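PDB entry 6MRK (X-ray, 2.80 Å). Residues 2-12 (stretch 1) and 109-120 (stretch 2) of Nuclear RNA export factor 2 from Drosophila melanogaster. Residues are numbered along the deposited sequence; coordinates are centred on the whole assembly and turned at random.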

# COMPACT_ATOMS: atom_id res chain seq x y z
N GLN A 2 13.59 -12.10 -6.51
CA GLN A 2 12.10 -11.83 -6.52
C GLN A 2 11.35 -12.91 -5.73
O GLN A 2 11.33 -14.06 -6.21
CB GLN A 2 11.56 -11.83 -7.94
CG GLN A 2 12.14 -10.71 -8.80
CD GLN A 2 11.21 -10.40 -9.95
OE1 GLN A 2 10.56 -11.29 -10.50
NE2 GLN A 2 11.10 -9.12 -10.29
N LYS A 3 10.72 -12.55 -4.60
CA LYS A 3 9.83 -13.47 -3.84
C LYS A 3 8.42 -12.88 -3.73
O LYS A 3 8.28 -11.68 -3.39
CB LYS A 3 10.37 -13.81 -2.44
CG LYS A 3 10.16 -15.28 -2.10
CD LYS A 3 10.31 -15.64 -0.66
CE LYS A 3 11.71 -15.43 -0.15
NZ LYS A 3 12.73 -16.17 -0.93
N ASN A 4 7.42 -13.71 -4.01
CA ASN A 4 5.99 -13.39 -3.83
C ASN A 4 5.53 -14.06 -2.54
O ASN A 4 5.98 -15.17 -2.27
CB ASN A 4 5.14 -13.84 -5.02
CG ASN A 4 5.48 -13.11 -6.30
OD1 ASN A 4 5.89 -11.96 -6.26
ND2 ASN A 4 5.33 -13.77 -7.44
N PHE A 5 4.67 -13.40 -1.78
CA PHE A 5 4.01 -13.99 -0.59
C PHE A 5 2.57 -14.39 -0.97
O PHE A 5 1.91 -13.68 -1.76
CB PHE A 5 4.11 -13.02 0.58
CG PHE A 5 3.52 -13.58 1.84
CD1 PHE A 5 4.10 -14.67 2.47
CD2 PHE A 5 2.34 -13.06 2.36
CE1 PHE A 5 3.53 -15.22 3.60
CE2 PHE A 5 1.77 -13.62 3.49
CZ PHE A 5 2.36 -14.70 4.11
N LEU A 6 2.13 -15.53 -0.44
CA LEU A 6 0.75 -16.05 -0.59
C LEU A 6 0.21 -16.49 0.77
O LEU A 6 0.65 -17.49 1.29
CB LEU A 6 0.73 -17.20 -1.59
CG LEU A 6 -0.57 -17.38 -2.35
CD1 LEU A 6 -1.18 -16.04 -2.73
CD2 LEU A 6 -0.34 -18.21 -3.58
N CYS A 7 -0.69 -15.68 1.30
CA CYS A 7 -1.66 -15.93 2.40
C CYS A 7 -2.10 -17.40 2.48
O CYS A 7 -1.91 -18.05 3.51
CB CYS A 7 -2.89 -15.11 2.04
SG CYS A 7 -3.74 -14.43 3.46
N ASP A 8 -2.73 -17.86 1.40
CA ASP A 8 -3.50 -19.12 1.28
C ASP A 8 -3.34 -19.53 -0.18
O ASP A 8 -3.36 -18.65 -1.04
CB ASP A 8 -4.97 -18.92 1.66
CG ASP A 8 -5.85 -20.14 1.45
OD1 ASP A 8 -5.57 -20.93 0.52
OD2 ASP A 8 -6.81 -20.30 2.22
N THR A 9 -3.20 -20.82 -0.44
CA THR A 9 -3.02 -21.37 -1.79
C THR A 9 -4.33 -21.28 -2.59
O THR A 9 -4.27 -21.55 -3.79
CB THR A 9 -2.53 -22.81 -1.69
OG1 THR A 9 -3.40 -23.47 -0.78
CG2 THR A 9 -1.11 -22.89 -1.18
N GLY A 10 -5.46 -20.94 -1.95
CA GLY A 10 -6.76 -20.71 -2.61
C GLY A 10 -6.78 -19.36 -3.30
O GLY A 10 -7.45 -19.20 -4.33
N ALA A 11 -6.00 -18.43 -2.76
CA ALA A 11 -5.84 -17.05 -3.28
C ALA A 11 -4.96 -17.04 -4.53
O ALA A 11 -4.84 -15.96 -5.13
CB ALA A 11 -5.22 -16.20 -2.20
N TYR A 12 -4.35 -18.16 -4.92
CA TYR A 12 -3.29 -18.12 -5.95
C TYR A 12 -3.81 -17.51 -7.26
O TYR A 12 -3.12 -16.61 -7.79
CB TYR A 12 -2.69 -19.48 -6.30
CG TYR A 12 -1.66 -19.31 -7.39
CD1 TYR A 12 -0.48 -18.61 -7.14
CD2 TYR A 12 -1.90 -19.73 -8.70
CE1 TYR A 12 0.46 -18.39 -8.13
CE2 TYR A 12 -0.96 -19.53 -9.70
CZ TYR A 12 0.22 -18.85 -9.42
OH TYR A 12 1.19 -18.61 -10.35
N PHE A 109 5.19 -6.38 -16.24
CA PHE A 109 4.55 -7.46 -15.46
C PHE A 109 5.57 -8.46 -14.95
O PHE A 109 5.31 -9.09 -13.93
CB PHE A 109 3.48 -8.17 -16.29
CG PHE A 109 2.20 -7.38 -16.31
CD1 PHE A 109 1.98 -6.39 -17.25
CD2 PHE A 109 1.27 -7.55 -15.30
CE1 PHE A 109 0.83 -5.62 -17.21
CE2 PHE A 109 0.11 -6.79 -15.27
CZ PHE A 109 -0.10 -5.82 -16.21
N HIS A 110 6.70 -8.59 -15.64
CA HIS A 110 7.83 -9.45 -15.21
C HIS A 110 8.44 -8.94 -13.90
O HIS A 110 9.12 -9.71 -13.22
CB HIS A 110 8.91 -9.49 -16.30
CG HIS A 110 8.60 -10.40 -17.44
ND1 HIS A 110 9.58 -10.83 -18.33
CD2 HIS A 110 7.44 -10.97 -17.85
CE1 HIS A 110 9.03 -11.62 -19.23
NE2 HIS A 110 7.72 -11.71 -18.96
N SER A 111 8.24 -7.66 -13.57
CA SER A 111 8.97 -6.98 -12.48
C SER A 111 8.18 -7.08 -11.17
O SER A 111 8.73 -6.68 -10.13
CB SER A 111 9.26 -5.54 -12.84
OG SER A 111 8.13 -4.71 -12.62
N LEU A 112 6.97 -7.64 -11.23
CA LEU A 112 5.97 -7.45 -10.16
C LEU A 112 6.24 -8.42 -9.03
O LEU A 112 6.29 -9.63 -9.29
CB LEU A 112 4.57 -7.69 -10.71
CG LEU A 112 4.05 -6.67 -11.72
CD1 LEU A 112 2.62 -7.02 -12.07
CD2 LEU A 112 4.17 -5.24 -11.20
N GLN A 113 6.28 -7.90 -7.80
CA GLN A 113 6.35 -8.71 -6.57
C GLN A 113 5.05 -8.52 -5.79
O GLN A 113 4.65 -7.36 -5.59
CB GLN A 113 7.60 -8.35 -5.78
CG GLN A 113 8.85 -8.90 -6.46
CD GLN A 113 10.13 -8.51 -5.78
OE1 GLN A 113 10.82 -9.33 -5.18
NE2 GLN A 113 10.46 -7.23 -5.89
N THR A 114 4.46 -9.64 -5.40
CA THR A 114 3.08 -9.82 -4.89
C THR A 114 3.18 -10.11 -3.40
O THR A 114 4.11 -10.79 -2.96
CB THR A 114 2.41 -10.91 -5.73
OG1 THR A 114 1.59 -10.16 -6.62
CG2 THR A 114 1.61 -11.95 -4.96
N ASP A 115 2.23 -9.61 -2.62
CA ASP A 115 2.06 -10.03 -1.21
C ASP A 115 0.57 -10.10 -0.93
O ASP A 115 -0.03 -9.05 -0.77
CB ASP A 115 2.73 -9.06 -0.22
CG ASP A 115 4.24 -8.96 -0.34
OD1 ASP A 115 4.70 -8.30 -1.30
OD2 ASP A 115 4.95 -9.55 0.52
N VAL A 116 -0.02 -11.30 -0.91
CA VAL A 116 -1.43 -11.46 -0.48
C VAL A 116 -1.41 -11.66 1.03
O VAL A 116 -0.77 -12.60 1.47
CB VAL A 116 -2.15 -12.63 -1.19
CG1 VAL A 116 -3.60 -12.71 -0.75
CG2 VAL A 116 -2.05 -12.53 -2.71
N MET A 117 -2.07 -10.80 1.79
CA MET A 117 -1.84 -10.71 3.25
C MET A 117 -3.06 -11.21 4.02
O MET A 117 -2.85 -11.65 5.16
CB MET A 117 -1.53 -9.27 3.67
CG MET A 117 -0.40 -8.64 2.86
SD MET A 117 1.28 -9.22 3.24
CE MET A 117 1.27 -9.26 5.04
N HIS A 118 -4.26 -11.11 3.46
CA HIS A 118 -5.51 -11.70 4.01
C HIS A 118 -6.32 -12.30 2.88
O HIS A 118 -6.20 -11.81 1.74
CB HIS A 118 -6.34 -10.68 4.78
CG HIS A 118 -5.55 -10.05 5.87
ND1 HIS A 118 -5.71 -8.72 6.23
CD2 HIS A 118 -4.56 -10.54 6.65
CE1 HIS A 118 -4.86 -8.43 7.21
NE2 HIS A 118 -4.15 -9.54 7.48
N TYR A 119 -7.08 -13.33 3.16
CA TYR A 119 -7.98 -13.93 2.17
C TYR A 119 -9.02 -14.78 2.87
O TYR A 119 -8.64 -15.71 3.56
CB TYR A 119 -7.19 -14.75 1.16
CG TYR A 119 -8.04 -15.42 0.13
CD1 TYR A 119 -8.42 -14.77 -1.03
CD2 TYR A 119 -8.47 -16.72 0.30
CE1 TYR A 119 -9.18 -15.40 -1.99
CE2 TYR A 119 -9.24 -17.37 -0.64
CZ TYR A 119 -9.60 -16.71 -1.80
OH TYR A 119 -10.35 -17.36 -2.73
N ASN A 120 -10.30 -14.46 2.67
CA ASN A 120 -11.43 -15.29 3.15
C ASN A 120 -12.64 -15.07 2.22
O ASN A 120 -12.45 -14.68 1.05
CB ASN A 120 -11.63 -15.09 4.66
CG ASN A 120 -11.94 -13.68 5.14
OD1 ASN A 120 -12.69 -12.94 4.52
ND2 ASN A 120 -11.41 -13.31 6.29

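A short parallel strand pairing, centred on Phe5 and Asp115 and extended at each end by side-chain contacts, joins two segments more than a hundred residues apart and buries 786 Å² counted over both. The backbone ladder has three rungs: Phe5 N donates to Thr114 O (2.9 Å), Val116 N to Phe5 O (3.2 Å, nearly straight) and Cys7 N to Val116 O (3.1 Å, more bent). Phe5 thus uses both its amide and its carbonyl to straddle Asp115, as parallel pairing requires, and the CA atoms of Phe5 and Asp115 lie 4.5 Å apart. Asn4 CA adds a CA-H...O contact to Thr114 O at 3.3 Å.

Before the ladder, side chains take over from backbone. Asn4, with chi1 in m, leaves CA sideways but turns its amide inward, so that OD1 accepts the hydrogen bond of Thr114 N (2.9 Å). Gln113 reciprocates from the other strand: its long side chain brings OE1 to Lys3 N, a hydrogen bond of 3.3 Å. The CA-to-CB bond of Lys3 points away from the partner, and the residue is exposed. Gln2 reaches on along the partner, placing NE2 3.4 Å from Ser111 O.

Phe5 and Asp115 put their side chains on the same face of the sheet. Phe5 (chi1 t) has 85 Å² covered by the partner, more than any other residue here; Met117 SD approaches its ring obliquely, 4.1 Å from Phe5 CD2. Asp115 OD2 lies 3.6 Å from Phe5 CB, and the buried carboxylate is satisfied by hydrogen bonds elsewhere in the structure.

Val116 lies on the face shared with Leu6, and its compact branched side chain fills space among several neighbours: CG2 is 3.6 Å from Leu6 CD1, while CG1 is 3.7 Å from Cys7 CB and 4.1 Å from Ala11 CB. Cys7 points toward the partner, and its sulfur settles closely against the backbone, with SG 3.3 Å from His118 CA.

Beyond the ladder, stretch 1 folds through a type I turn from Asp8 to Ala11, closed by Ala11 N to Asp8 O (3.2 Å) and braced by a very short hydrogen bond from Gly10 N to Asp8 OD1 (2.5 Å). The turn brings Ala11 back to the partner. Its methyl sits over one face of the Tyr119 ring, CB 3.9 Å from the centroid in a CH-pi contact; the small side chain suits this buried spot, where it touches both Tyr119 and Val116. Gly10 packs beside the same ring without a side chain; a CB there would be crowded by Asp8 OD1.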